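Local coordinates for protein transketolase (Campylobacter jejuni, PDB 3L84) that belongs to the transketolase family of thiamine diphosphate-binding enzymes, with a thiamine diphosphate-binding, a pyrimidine-binding and a C-terminal domain, at residues L13-A18 with E270-D275; L83-L88 with I278-P283; S17-Q22 with E263-A268; Q7-T12 with V41-L46. All coordinates share one frame; numbering follows the deposited sequence.

Contact 1: L13-A18 with E270-D275; sequences LRFLSA and EQAGFD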
loop_
_atom_site.group_PDB
_atom_site.type_symbol
_atom_site.label_atom_id
_atom_site.label_comp_id
_atom_site.label_asym_id
_atom_site.label_seq_id
_atom_site.Cartn_x
_atom_site.Cartn_y
_atom_site.Cartn_z
ATOM N N LEU A 13 -36.421 2.474 -4.491
ATOM C CA LEU A 13 -34.980 2.625 -4.251
ATOM C C LEU A 13 -34.281 3.304 -5.420
ATOM O O LEU A 13 -33.403 4.149 -5.200
ATOM C CB LEU A 13 -34.328 1.270 -3.970
ATOM C CG LEU A 13 -34.651 0.554 -2.658
ATOM C CD1 LEU A 13 -34.276 -0.937 -2.769
ATOM C CD2 LEU A 13 -33.973 1.216 -1.453
ATOM N N ARG A 14 -34.608 2.917 -6.661
ATOM C CA ARG A 14 -33.985 3.538 -7.829
ATOM C C ARG A 14 -34.207 5.028 -7.849
ATOM O O ARG A 14 -33.265 5.806 -8.072
ATOM C CB ARG A 14 -34.566 2.990 -9.135
ATOM C CG ARG A 14 -34.199 1.559 -9.486
ATOM C CD ARG A 14 -34.633 1.234 -10.913
ATOM N NE ARG A 14 -33.940 0.033 -11.297
ATOM C CZ ARG A 14 -34.300 -1.203 -11.021
ATOM N NH1 ARG A 14 -35.484 -1.520 -10.544
ATOM N NH2 ARG A 14 -33.423 -2.169 -11.266
ATOM N N PHE A 15 -35.436 5.461 -7.599
ATOM C CA PHE A 15 -35.737 6.902 -7.792
ATOM C C PHE A 15 -35.334 7.766 -6.607
ATOM O O PHE A 15 -34.930 8.912 -6.806
ATOM C CB PHE A 15 -37.174 7.123 -8.249
ATOM C CG PHE A 15 -37.478 6.414 -9.555
ATOM C CD1 PHE A 15 -36.622 6.575 -10.651
ATOM C CD2 PHE A 15 -38.594 5.608 -9.696
ATOM C CE1 PHE A 15 -36.864 5.922 -11.853
ATOM C CE2 PHE A 15 -38.837 4.951 -10.901
ATOM C CZ PHE A 15 -37.972 5.105 -11.956
ATOM N N LEU A 16 -35.307 7.215 -5.392
ATOM C CA LEU A 16 -34.665 7.939 -4.292
ATOM C C LEU A 16 -33.197 8.155 -4.600
ATOM O O LEU A 16 -32.673 9.258 -4.459
ATOM C CB LEU A 16 -34.827 7.198 -2.946
ATOM C CG LEU A 16 -36.202 7.222 -2.283
ATOM C CD1 LEU A 16 -36.136 6.505 -0.962
ATOM C CD2 LEU A 16 -36.710 8.675 -2.063
ATOM N N SER A 17 -32.528 7.128 -5.080
ATOM C CA SER A 17 -31.093 7.212 -5.382
ATOM C C SER A 17 -30.837 8.199 -6.499
ATOM O O SER A 17 -29.949 9.063 -6.402
ATOM C CB SER A 17 -30.544 5.843 -5.800
ATOM O OG SER A 17 -30.653 4.878 -4.751
ATOM N N ALA A 18 -31.596 8.109 -7.576
ATOM C CA ALA A 18 -31.429 9.004 -8.703
ATOM C C ALA A 18 -31.708 10.452 -8.332
ATOM O O ALA A 18 -30.974 11.354 -8.730
ATOM C CB ALA A 18 -32.351 8.560 -9.864
ATOM N N GLU A 270 -41.678 7.666 -15.729
ATOM C CA GLU A 270 -42.815 7.355 -16.610
ATOM C C GLU A 270 -42.903 5.862 -16.963
ATOM O O GLU A 270 -43.964 5.225 -16.851
ATOM C CB GLU A 270 -42.748 8.220 -17.876
ATOM C CG GLU A 270 -43.118 9.674 -17.623
ATOM C CD GLU A 270 -43.105 10.568 -18.869
ATOM O OE1 GLU A 270 -42.172 10.438 -19.711
ATOM O OE2 GLU A 270 -44.028 11.422 -18.985
ATOM N N GLN A 271 -41.779 5.276 -17.362
ATOM C CA GLN A 271 -41.772 3.861 -17.729
ATOM C C GLN A 271 -42.107 2.934 -16.548
ATOM O O GLN A 271 -42.696 1.876 -16.745
ATOM C CB GLN A 271 -40.440 3.488 -18.366
ATOM C CG GLN A 271 -40.229 4.142 -19.736
ATOM C CD GLN A 271 -39.011 3.622 -20.489
ATOM O OE1 GLN A 271 -37.988 3.270 -19.893
ATOM N NE2 GLN A 271 -39.123 3.572 -21.817
ATOM N N ALA A 272 -41.782 3.372 -15.329
ATOM C CA ALA A 272 -42.059 2.630 -14.090
ATOM C C ALA A 272 -43.401 2.922 -13.428
ATOM O O ALA A 272 -43.701 2.358 -12.365
ATOM C CB ALA A 272 -40.969 2.953 -13.089
ATOM N N GLY A 273 -44.195 3.809 -14.013
ATOM C CA GLY A 273 -45.486 4.155 -13.435
ATOM C C GLY A 273 -45.428 5.162 -12.301
ATOM O O GLY A 273 -46.411 5.314 -11.567
ATOM N N PHE A 274 -44.290 5.849 -12.154
ATOM C CA PHE A 274 -44.121 6.893 -11.142
ATOM C C PHE A 274 -44.410 8.244 -11.774
ATOM O O PHE A 274 -44.224 8.413 -12.979
ATOM C CB PHE A 274 -42.684 6.887 -10.613
ATOM C CG PHE A 274 -42.420 5.899 -9.512
ATOM C CD1 PHE A 274 -42.592 4.537 -9.693
ATOM C CD2 PHE A 274 -41.953 6.351 -8.287
ATOM C CE1 PHE A 274 -42.307 3.641 -8.656
ATOM C CE2 PHE A 274 -41.658 5.463 -7.247
ATOM C CZ PHE A 274 -41.844 4.110 -7.436
ATOM N N ASP A 275 -44.891 9.198 -10.987
ATOM C CA ASP A 275 -45.140 10.551 -11.486
ATOM C C ASP A 275 -43.783 11.209 -11.760
ATOM O O ASP A 275 -42.987 11.411 -10.844
ATOM C CB ASP A 275 -45.907 11.360 -10.441
ATOM C CG ASP A 275 -46.277 12.772 -10.915
ATOM O OD1 ASP A 275 -45.717 13.273 -11.919
ATOM O OD2 ASP A 275 -47.190 13.367 -10.282
#
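F15 of helix 3-24 and F274, just beyond the end of helix 262-272, form a T-shaped (edge-to-face) pair. The ring centroids lie 5.0 Å apart and the planes are inclined at 62°. The edge of F15 supplies CD2, which sits over the centre of the F274 face, 3.7 Å from F274 CD2. With CG set anti to its own carbonyl carbon (chi1 -59°), the F15 ring leans out from its helix, and its far edge also meets the last turn of helix 262-272: CE2 is 3.7 Å from A272 CB, which lies in the F15 ring plane. F15 is buried, with A268 and K269 of helix 262-272 also against it, and this is the close-packed part of the contact. The outer side is different. E270 and Q271 face solvent, and G273, also exposed, ends the helix in a Schellman motif. Its positive phi (81°) suits a glycine and turns the chain so that F274 comes back toward F15. F274 itself is only partly exposed, with P283 and K269 against it. No hydrogen bond spans the two segments; between them the attachment is made by aromatic and methyl contacts, which implies that it is largely dispersive and hydrophobic.

Contact 2: L83-L88 with I278-P283; sequences LSLEDL and ISFHIP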
loop_
_atom_site.group_PDB
_atom_site.type_symbol
_atom_site.label_atom_id
_atom_site.label_comp_id
_atom_site.label_asym_id
_atom_site.label_seq_id
_atom_site.Cartn_x
_atom_site.Cartn_y
_atom_site.Cartn_z
ATOM N N LEU A 83 -32.282 8.131 9.829
ATOM C CA LEU A 83 -31.811 8.866 8.649
ATOM C C LEU A 83 -33.083 9.332 7.987
ATOM O O LEU A 83 -33.934 8.483 7.671
ATOM C CB LEU A 83 -31.019 7.941 7.740
ATOM C CG LEU A 83 -30.174 8.551 6.663
ATOM C CD1 LEU A 83 -29.085 9.504 7.211
ATOM C CD2 LEU A 83 -29.507 7.514 5.731
ATOM N N SER A 84 -33.264 10.653 7.880
ATOM C CA SER A 84 -34.520 11.242 7.445
ATOM C C SER A 84 -34.559 11.520 5.949
ATOM O O SER A 84 -33.544 11.495 5.250
ATOM C CB SER A 84 -34.766 12.539 8.194
ATOM O OG SER A 84 -33.861 13.528 7.774
ATOM N N LEU A 85 -35.742 11.845 5.454
ATOM C CA LEU A 85 -35.886 12.294 4.087
ATOM C C LEU A 85 -35.082 13.571 3.843
ATOM O O LEU A 85 -34.415 13.697 2.818
ATOM C CB LEU A 85 -37.359 12.495 3.729
ATOM C CG LEU A 85 -37.659 12.630 2.231
ATOM C CD1 LEU A 85 -37.374 11.323 1.474
ATOM C CD2 LEU A 85 -39.124 13.067 2.048
ATOM N N GLU A 86 -35.096 14.500 4.783
ATOM C CA GLU A 86 -34.278 15.685 4.656
ATOM C C GLU A 86 -32.785 15.332 4.530
ATOM O O GLU A 86 -32.052 15.954 3.773
ATOM C CB GLU A 86 -34.485 16.646 5.826
ATOM C CG GLU A 86 -34.027 18.056 5.531
ATOM C CD GLU A 86 -34.785 18.749 4.372
ATOM O OE1 GLU A 86 -35.920 18.357 3.992
ATOM O OE2 GLU A 86 -34.207 19.702 3.825
ATOM N N ASP A 87 -32.333 14.349 5.302
ATOM C CA ASP A 87 -30.938 13.920 5.171
ATOM C C ASP A 87 -30.626 13.447 3.734
ATOM O O ASP A 87 -29.579 13.751 3.180
ATOM C CB ASP A 87 -30.634 12.780 6.154
ATOM C CG ASP A 87 -30.654 13.208 7.599
ATOM O OD1 ASP A 87 -30.281 14.375 7.926
ATOM O OD2 ASP A 87 -31.007 12.349 8.458
ATOM N N LEU A 88 -31.553 12.712 3.143
ATOM C CA LEU A 88 -31.366 12.281 1.751
ATOM C C LEU A 88 -31.263 13.481 0.802
ATOM O O LEU A 88 -30.480 13.459 -0.135
ATOM C CB LEU A 88 -32.491 11.334 1.299
ATOM C CG LEU A 88 -32.772 10.080 2.148
ATOM C CD1 LEU A 88 -33.804 9.194 1.443
ATOM C CD2 LEU A 88 -31.479 9.300 2.399
ATOM N N ILE A 278 -42.591 14.625 -9.633
ATOM C CA ILE A 278 -42.293 14.674 -8.211
ATOM C C ILE A 278 -41.019 13.919 -7.900
ATOM O O ILE A 278 -40.672 12.890 -8.536
ATOM C CB ILE A 278 -43.434 14.156 -7.369
ATOM C CG1 ILE A 278 -43.643 12.681 -7.527
ATOM C CG2 ILE A 278 -44.731 14.883 -7.698
ATOM C CD1 ILE A 278 -44.640 12.151 -6.488
ATOM N N SER A 279 -40.336 14.398 -6.875
ATOM C CA SER A 279 -39.079 13.800 -6.476
ATOM C C SER A 279 -39.160 13.349 -5.023
ATOM O O SER A 279 -40.012 13.786 -4.268
ATOM C CB SER A 279 -37.946 14.800 -6.673
ATOM O OG SER A 279 -38.114 15.906 -5.810
ATOM N N PHE A 280 -38.266 12.448 -4.645
ATOM C CA PHE A 280 -38.211 11.885 -3.300
ATOM C C PHE A 280 -39.550 11.288 -2.856
ATOM O O PHE A 280 -40.014 11.527 -1.735
ATOM C CB PHE A 280 -37.686 12.922 -2.309
ATOM C CG PHE A 280 -36.289 13.366 -2.606
ATOM C CD1 PHE A 280 -35.198 12.655 -2.115
ATOM C CD2 PHE A 280 -36.042 14.462 -3.403
ATOM C CE1 PHE A 280 -33.895 13.062 -2.424
ATOM C CE2 PHE A 280 -34.747 14.864 -3.691
ATOM C CZ PHE A 280 -33.674 14.152 -3.200
ATOM N N HIS A 281 -40.168 10.537 -3.769
ATOM C CA HIS A 281 -41.477 9.956 -3.549
ATOM C C HIS A 281 -41.355 8.531 -3.048
ATOM O O HIS A 281 -40.626 7.718 -3.611
ATOM C CB HIS A 281 -42.267 9.937 -4.860
ATOM C CG HIS A 281 -43.636 9.351 -4.705
ATOM N ND1 HIS A 281 -44.593 9.927 -3.905
ATOM C CD2 HIS A 281 -44.180 8.209 -5.187
ATOM C CE1 HIS A 281 -45.682 9.176 -3.921
ATOM N NE2 HIS A 281 -45.463 8.139 -4.709
ATOM N N ILE A 282 -42.117 8.211 -2.011
ATOM C CA ILE A 282 -42.200 6.853 -1.481
ATOM C C ILE A 282 -43.664 6.398 -1.537
ATOM O O ILE A 282 -44.507 6.881 -0.762
ATOM C CB ILE A 282 -41.647 6.781 -0.042
ATOM C CG1 ILE A 282 -40.220 7.355 0.014
ATOM C CG2 ILE A 282 -41.759 5.325 0.463
ATOM C CD1 ILE A 282 -39.615 7.527 1.413
ATOM N N PRO A 283 -44.002 5.500 -2.480
ATOM C CA PRO A 283 -45.394 5.026 -2.538
ATOM C C PRO A 283 -45.811 4.287 -1.287
ATOM O O PRO A 283 -44.964 3.687 -0.612
ATOM C CB PRO A 283 -45.410 4.068 -3.736
ATOM C CG PRO A 283 -44.156 4.270 -4.442
ATOM C CD PRO A 283 -43.171 4.873 -3.515
#
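A chi1 of -165° swings CG of L85 opposite its backbone N, which carries its two methyls across to the loop, while F280, with CG anti to its carbonyl carbon (chi1 -62°), sends its ring toward the short helix 85-88. The two side chains pass at a slant, and the touching is done by one methyl: L85 CD1 lies 4.1 Å from F280 CB. The same methyl reaches I282 CD1 at 4.4 Å, bridging two residues of the loop. Further out along the F280 ring, CE1 comes 4.3 Å from L88 CB and also approaches the L88 carbonyl. All of this is loose van der Waals contact; no hydrogen bond crosses. The helix carrying the leucines is fixed at its start by reciprocal bonds. D87 N donates to S84 OG at 3.0 Å, and S84 N donates nearly straight (176°) to D87 OD2, meeting it on the anti side and out of the carboxylate plane. On the other segment, F280 N is bonded to D19 of helix 3-24 and the ring also packs on M20, while I282 lies on H77 and L78 of helix 69-79. The reciprocal S84-D87 pair is a capping box, the classic start of a helix, here presenting L85 and L88 to an irregular linker between helices 262-272 and 284-291.

Contact 3: S17-Q22 with E263-A268; sequences SADMVQ and EVIKKA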
loop_
_atom_site.group_PDB
_atom_site.type_symbol
_atom_site.label_atom_id
_atom_site.label_comp_id
_atom_site.label_asym_id
_atom_site.label_seq_id
_atom_site.Cartn_x
_atom_site.Cartn_y
_atom_site.Cartn_z
ATOM N N SER A 17 -32.528 7.128 -5.080
ATOM C CA SER A 17 -31.093 7.212 -5.382
ATOM C C SER A 17 -30.837 8.199 -6.499
ATOM O O SER A 17 -29.949 9.063 -6.402
ATOM C CB SER A 17 -30.544 5.843 -5.800
ATOM O OG SER A 17 -30.653 4.878 -4.751
ATOM N N ALA A 18 -31.596 8.109 -7.576
ATOM C CA ALA A 18 -31.429 9.004 -8.703
ATOM C C ALA A 18 -31.708 10.452 -8.332
ATOM O O ALA A 18 -30.974 11.354 -8.730
ATOM C CB ALA A 18 -32.351 8.560 -9.864
ATOM N N ASP A 19 -32.786 10.658 -7.591
ATOM C CA ASP A 19 -33.155 11.998 -7.162
ATOM C C ASP A 19 -32.114 12.614 -6.240
ATOM O O ASP A 19 -31.876 13.825 -6.278
ATOM C CB ASP A 19 -34.520 12.020 -6.453
ATOM C CG ASP A 19 -35.708 11.715 -7.385
ATOM O OD1 ASP A 19 -35.576 11.827 -8.629
ATOM O OD2 ASP A 19 -36.824 11.418 -6.884
HETATM N N MSE A 20 -31.540 11.817 -5.351
HETATM C CA MSE A 20 -30.471 12.285 -4.453
HETATM C C MSE A 20 -29.244 12.768 -5.183
HETATM O O MSE A 20 -28.712 13.782 -4.920
HETATM C CB MSE A 20 -30.031 11.170 -3.493
HETATM C CG MSE A 20 -31.033 10.847 -2.498
HETATM SE SE MSE A 20 -30.684 9.142 -1.585
HETATM C CE MSE A 20 -29.089 9.732 -1.080
ATOM N N VAL A 21 -28.822 11.976 -6.137
ATOM C CA VAL A 21 -27.676 12.314 -6.955
ATOM C C VAL A 21 -27.961 13.557 -7.797
ATOM O O VAL A 21 -27.134 14.454 -7.933
ATOM C CB VAL A 21 -27.306 11.119 -7.867
ATOM C CG1 VAL A 21 -26.261 11.514 -8.938
ATOM C CG2 VAL A 21 -26.782 9.984 -6.998
ATOM N N GLN A 22 -29.169 13.649 -8.346
ATOM C CA GLN A 22 -29.506 14.757 -9.215
ATOM C C GLN A 22 -29.546 16.075 -8.429
ATOM O O GLN A 22 -29.007 17.084 -8.889
ATOM C CB GLN A 22 -30.833 14.501 -9.911
ATOM C CG GLN A 22 -31.094 15.362 -11.109
ATOM C CD GLN A 22 -30.095 15.109 -12.208
ATOM O OE1 GLN A 22 -29.753 13.958 -12.488
ATOM N NE2 GLN A 22 -29.612 16.186 -12.849
ATOM N N GLU A 263 -34.144 14.850 -17.652
ATOM C CA GLU A 263 -35.012 14.240 -18.666
ATOM C C GLU A 263 -34.955 12.712 -18.613
ATOM O O GLU A 263 -35.986 12.045 -18.756
ATOM C CB GLU A 263 -34.678 14.787 -20.053
ATOM C CG GLU A 263 -35.088 16.256 -20.212
ATOM C CD GLU A 263 -36.576 16.524 -19.863
ATOM O OE1 GLU A 263 -37.465 15.707 -20.236
ATOM O OE2 GLU A 263 -36.850 17.555 -19.200
ATOM N N VAL A 264 -33.772 12.156 -18.355
ATOM C CA VAL A 264 -33.619 10.708 -18.238
ATOM C C VAL A 264 -34.439 10.214 -17.063
ATOM O O VAL A 264 -35.111 9.192 -17.154
ATOM C CB VAL A 264 -32.139 10.312 -18.085
ATOM C CG1 VAL A 264 -31.997 8.862 -17.592
ATOM C CG2 VAL A 264 -31.402 10.522 -19.431
ATOM N N ILE A 265 -34.369 10.942 -15.948
ATOM C CA ILE A 265 -35.131 10.539 -14.762
ATOM C C ILE A 265 -36.641 10.628 -15.000
ATOM O O ILE A 265 -37.373 9.723 -14.609
ATOM C CB ILE A 265 -34.721 11.370 -13.529
ATOM C CG1 ILE A 265 -33.274 11.032 -13.139
ATOM C CG2 ILE A 265 -35.684 11.103 -12.333
ATOM C CD1 ILE A 265 -32.668 12.014 -12.099
ATOM N N LYS A 266 -37.093 11.675 -15.686
ATOM C CA LYS A 266 -38.532 11.803 -16.010
ATOM C C LYS A 266 -39.012 10.609 -16.805
ATOM O O LYS A 266 -40.055 10.007 -16.485
ATOM C CB LYS A 266 -38.831 13.086 -16.779
ATOM C CG LYS A 266 -38.783 14.323 -15.896
ATOM C CD LYS A 266 -39.068 15.568 -16.718
ATOM C CE LYS A 266 -38.896 16.841 -15.906
ATOM N NZ LYS A 266 -39.486 18.036 -16.618
ATOM N N LYS A 267 -38.261 10.264 -17.836
ATOM C CA LYS A 267 -38.591 9.127 -18.674
ATOM C C LYS A 267 -38.584 7.811 -17.899
ATOM O O LYS A 267 -39.457 6.963 -18.102
ATOM C CB LYS A 267 -37.687 9.057 -19.907
ATOM C CG LYS A 267 -37.921 10.186 -20.886
ATOM C CD LYS A 267 -36.952 10.117 -22.031
ATOM C CE LYS A 267 -37.145 11.283 -23.001
ATOM N NZ LYS A 267 -36.583 12.555 -22.455
ATOM N N ALA A 268 -37.586 7.620 -17.034
ATOM C CA ALA A 268 -37.481 6.412 -16.222
ATOM C C ALA A 268 -38.675 6.266 -15.289
ATOM O O ALA A 268 -39.251 5.187 -15.164
ATOM C CB ALA A 268 -36.159 6.442 -15.441
#
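I265 is the residue of 263-268 that meets helix 3-24, opposite A18, with the two CA atoms 7.3 Å apart. Before it in sequence, E263 faces solvent, with long salt bridges to K266 and K267 one turn on. I265 then points toward helix 3-24. Its CG1 branch (chi1 -67°, chi2 168°) is extended, so that CD1 reaches the opposite helix and settles against Q22, 3.5 Å from OE1 and 3.8 Å from CB. The two side chains run past one another in opposite senses, and the bend of Q22 at chi2 (64°) brings its amide alongside the methyl, OE1 nearest. CD1 also lies 4.1 Å from A18 CB. The other branch, CG2, stands 3.8 Å from D19 OD1. The segments form an antiparallel helix pair within the thiamine diphosphate-binding domain, and the isoleucine spans the spacing of their axes, which is 11.0 Å at closest approach. The polar ends that border I265 are engaged elsewhere: Q22 OE1 accepts from G261 N, and D19 bonds to F280 N through OD2 and forms a salt bridge to K269 through OD1. Past I265, K266 and K267 turn to the outer side of the helix.

Contact 4: Q7-T12 with V41-L46; sequences QEQANT and VLSYHL. With GOL (glycerol), chain B.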
loop_
_atom_site.group_PDB
_atom_site.type_symbol
_atom_site.label_atom_id
_atom_site.label_comp_id
_atom_site.label_asym_id
_atom_site.label_seq_id
_atom_site.Cartn_x
_atom_site.Cartn_y
_atom_site.Cartn_z
ATOM N N GLN A 7 -41.266 -5.020 -7.457
ATOM C CA GLN A 7 -40.981 -4.041 -8.491
ATOM C C GLN A 7 -41.166 -2.616 -7.963
ATOM O O GLN A 7 -40.327 -1.743 -8.190
ATOM C CB GLN A 7 -41.910 -4.254 -9.672
ATOM C CG GLN A 7 -41.643 -3.327 -10.798
ATOM C CD GLN A 7 -42.608 -3.572 -11.948
ATOM O OE1 GLN A 7 -43.155 -2.622 -12.530
ATOM N NE2 GLN A 7 -42.839 -4.852 -12.269
ATOM N N GLU A 8 -42.246 -2.392 -7.224
ATOM C CA GLU A 8 -42.467 -1.084 -6.645
ATOM C C GLU A 8 -41.371 -0.723 -5.648
ATOM O O GLU A 8 -40.848 0.388 -5.646
ATOM C CB GLU A 8 -43.844 -0.977 -5.998
ATOM C CG GLU A 8 -44.204 0.487 -5.675
ATOM C CD GLU A 8 -45.437 0.669 -4.813
ATOM O OE1 GLU A 8 -45.313 0.494 -3.576
ATOM O OE2 GLU A 8 -46.509 1.032 -5.358
ATOM N N GLN A 9 -40.987 -1.682 -4.795
ATOM C CA GLN A 9 -39.904 -1.468 -3.827
ATOM C C GLN A 9 -38.601 -1.136 -4.529
ATOM O O GLN A 9 -37.894 -0.188 -4.143
ATOM C CB GLN A 9 -39.761 -2.689 -2.909
ATOM C CG GLN A 9 -40.844 -2.765 -1.868
ATOM C CD GLN A 9 -40.620 -3.949 -0.945
ATOM O OE1 GLN A 9 -40.895 -5.094 -1.320
ATOM N NE2 GLN A 9 -40.044 -3.688 0.224
ATOM N N ALA A 10 -38.256 -1.899 -5.554
ATOM C CA ALA A 10 -36.992 -1.677 -6.281
ATOM C C ALA A 10 -37.004 -0.328 -6.953
ATOM O O ALA A 10 -36.009 0.418 -6.912
ATOM C CB ALA A 10 -36.741 -2.799 -7.285
ATOM N N ASN A 11 -38.117 0.031 -7.581
ATOM C CA ASN A 11 -38.175 1.314 -8.238
ATOM C C ASN A 11 -38.167 2.487 -7.254
ATOM O O ASN A 11 -37.613 3.539 -7.557
ATOM C CB ASN A 11 -39.368 1.352 -9.206
ATOM C CG ASN A 11 -39.112 0.511 -10.446
ATOM O OD1 ASN A 11 -37.957 0.282 -10.817
ATOM N ND2 ASN A 11 -40.170 0.029 -11.084
ATOM N N THR A 12 -38.728 2.285 -6.065
ATOM C CA THR A 12 -38.650 3.292 -5.001
ATOM C C THR A 12 -37.185 3.543 -4.684
ATOM O O THR A 12 -36.745 4.693 -4.597
ATOM C CB THR A 12 -39.427 2.861 -3.753
ATOM O OG1 THR A 12 -40.818 2.693 -4.108
ATOM C CG2 THR A 12 -39.326 3.923 -2.646
ATOM N N VAL A 41 -35.000 -7.669 -2.836
ATOM C CA VAL A 41 -35.154 -9.036 -2.365
ATOM C C VAL A 41 -34.381 -9.307 -1.075
ATOM O O VAL A 41 -34.866 -9.920 -0.145
ATOM C CB VAL A 41 -34.726 -10.035 -3.439
ATOM C CG1 VAL A 41 -34.894 -11.445 -2.943
ATOM C CG2 VAL A 41 -35.564 -9.835 -4.715
ATOM N N LEU A 42 -33.150 -8.806 -1.016
ATOM C CA LEU A 42 -32.325 -8.981 0.173
ATOM C C LEU A 42 -33.001 -8.416 1.415
ATOM O O LEU A 42 -32.817 -8.956 2.503
ATOM C CB LEU A 42 -30.936 -8.335 -0.038
ATOM C CG LEU A 42 -29.930 -8.540 1.078
ATOM C CD1 LEU A 42 -29.634 -10.000 1.389
ATOM C CD2 LEU A 42 -28.627 -7.831 0.710
ATOM N N SER A 43 -33.784 -7.349 1.285
ATOM C CA SER A 43 -34.485 -6.782 2.440
ATOM C C SER A 43 -35.389 -7.795 3.167
ATOM O O SER A 43 -35.649 -7.638 4.363
ATOM C CB SER A 43 -35.304 -5.543 2.060
ATOM O OG SER A 43 -36.479 -5.877 1.340
ATOM N N TYR A 44 -35.864 -8.821 2.467
ATOM C CA TYR A 44 -36.704 -9.866 3.068
ATOM C C TYR A 44 -35.897 -10.902 3.811
ATOM O O TYR A 44 -36.458 -11.675 4.574
ATOM C CB TYR A 44 -37.542 -10.556 1.980
ATOM C CG TYR A 44 -38.639 -9.686 1.432
ATOM C CD1 TYR A 44 -39.937 -9.787 1.935
ATOM C CD2 TYR A 44 -38.378 -8.725 0.462
ATOM C CE1 TYR A 44 -40.935 -8.981 1.469
ATOM C CE2 TYR A 44 -39.391 -7.902 -0.013
ATOM C CZ TYR A 44 -40.674 -8.041 0.491
ATOM O OH TYR A 44 -41.690 -7.245 0.029
ATOM N N HIS A 45 -34.594 -10.967 3.535
ATOM C CA HIS A 45 -33.719 -11.942 4.179
ATOM C C HIS A 45 -32.911 -11.356 5.341
ATOM O O HIS A 45 -32.566 -12.077 6.275
ATOM C CB HIS A 45 -32.742 -12.511 3.144
ATOM C CG HIS A 45 -33.404 -13.354 2.108
ATOM N ND1 HIS A 45 -33.486 -14.723 2.214
ATOM C CD2 HIS A 45 -34.037 -13.017 0.967
ATOM C CE1 HIS A 45 -34.138 -15.193 1.160
ATOM N NE2 HIS A 45 -34.500 -14.178 0.394
ATOM N N LEU A 46 -32.587 -10.079 5.265
ATOM C CA LEU A 46 -31.706 -9.441 6.229
ATOM C C LEU A 46 -32.373 -9.380 7.587
ATOM O O LEU A 46 -33.535 -8.936 7.713
ATOM C CB LEU A 46 -31.391 -8.020 5.749
ATOM C CG LEU A 46 -30.231 -7.297 6.404
ATOM C CD1 LEU A 46 -28.924 -7.958 5.949
ATOM C CD2 LEU A 46 -30.238 -5.824 6.079
HETATM C C1 GOL B . -39.350 -6.058 3.358
HETATM O O1 GOL B . -38.883 -5.111 2.420
HETATM C C2 GOL B . -38.693 -5.905 4.734
HETATM O O2 GOL B . -38.837 -4.584 5.228
HETATM C C3 GOL B . -39.311 -6.870 5.739
HETATM O O3 GOL B . -39.266 -8.195 5.220
#
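Q9 and Y44 approach from opposite directions and meet at their polar ends, with the amide and ring planes turned 80° apart. Y44 OH donates to Q9 OE1 at 2.7 Å. Q9 OE1 lies at the edge of the Y44 ring, near its plane, while the hydroxyl comes in at a C=O...O angle of 131°, somewhat tilted from the amide's carbonyl plane. Q9 gets there with its chain extended beyond CG. The other half of the amide is used as well: Q9 NE2 donates to O1 of a bound glycerol at 2.9 Å, with an N-H...O angle of 150°. That O1 in turn donates to S43 OG at 2.7 Å, linking Q9 indirectly to a serine whose OG is 4.3 Å from NE2. The contact thus ties the N-terminal helix 3-24 to the end of helix 30-42, the next helix in the thiamine diphosphate-binding domain, where residues 43-45 keep helical backbone angles without the regular bonding. Glycerol, probably from the crystallisation liquor, also lies over one face of the Y44 ring, C1 sitting above its centre and 3.7 Å from CZ. Helix 284-291 adjoins the site: R289 bonds to Y44 OH through NH1 and to the glycerol through its carbonyl, so the tyrosine oxygen is gripped by two partners. S43 OG is also bonded to S40 O, three residues back.

From the N terminus, helix 3-24 supplies the first segment of contacts 4, 1 and 3 in turn. Contact 4 closes the shortest loop, bringing 41-46 back to 7-12. Contacts 1 and 3 each span about 240 to 250 residues, returning helix 262-272 and the residues after it to the same N-terminal helix, and both cross contact 4 along the chain. They share S17 and A18. Contact 2 opens only after contact 4 has closed and crosses contacts 1 and 3, tying helix 85-88 to the linker before helix 284-291. D19 and F280 join contacts 2 and 3, and P283 packs on T12 between contacts 2 and 4. All four lie within the thiamine diphosphate-binding domain.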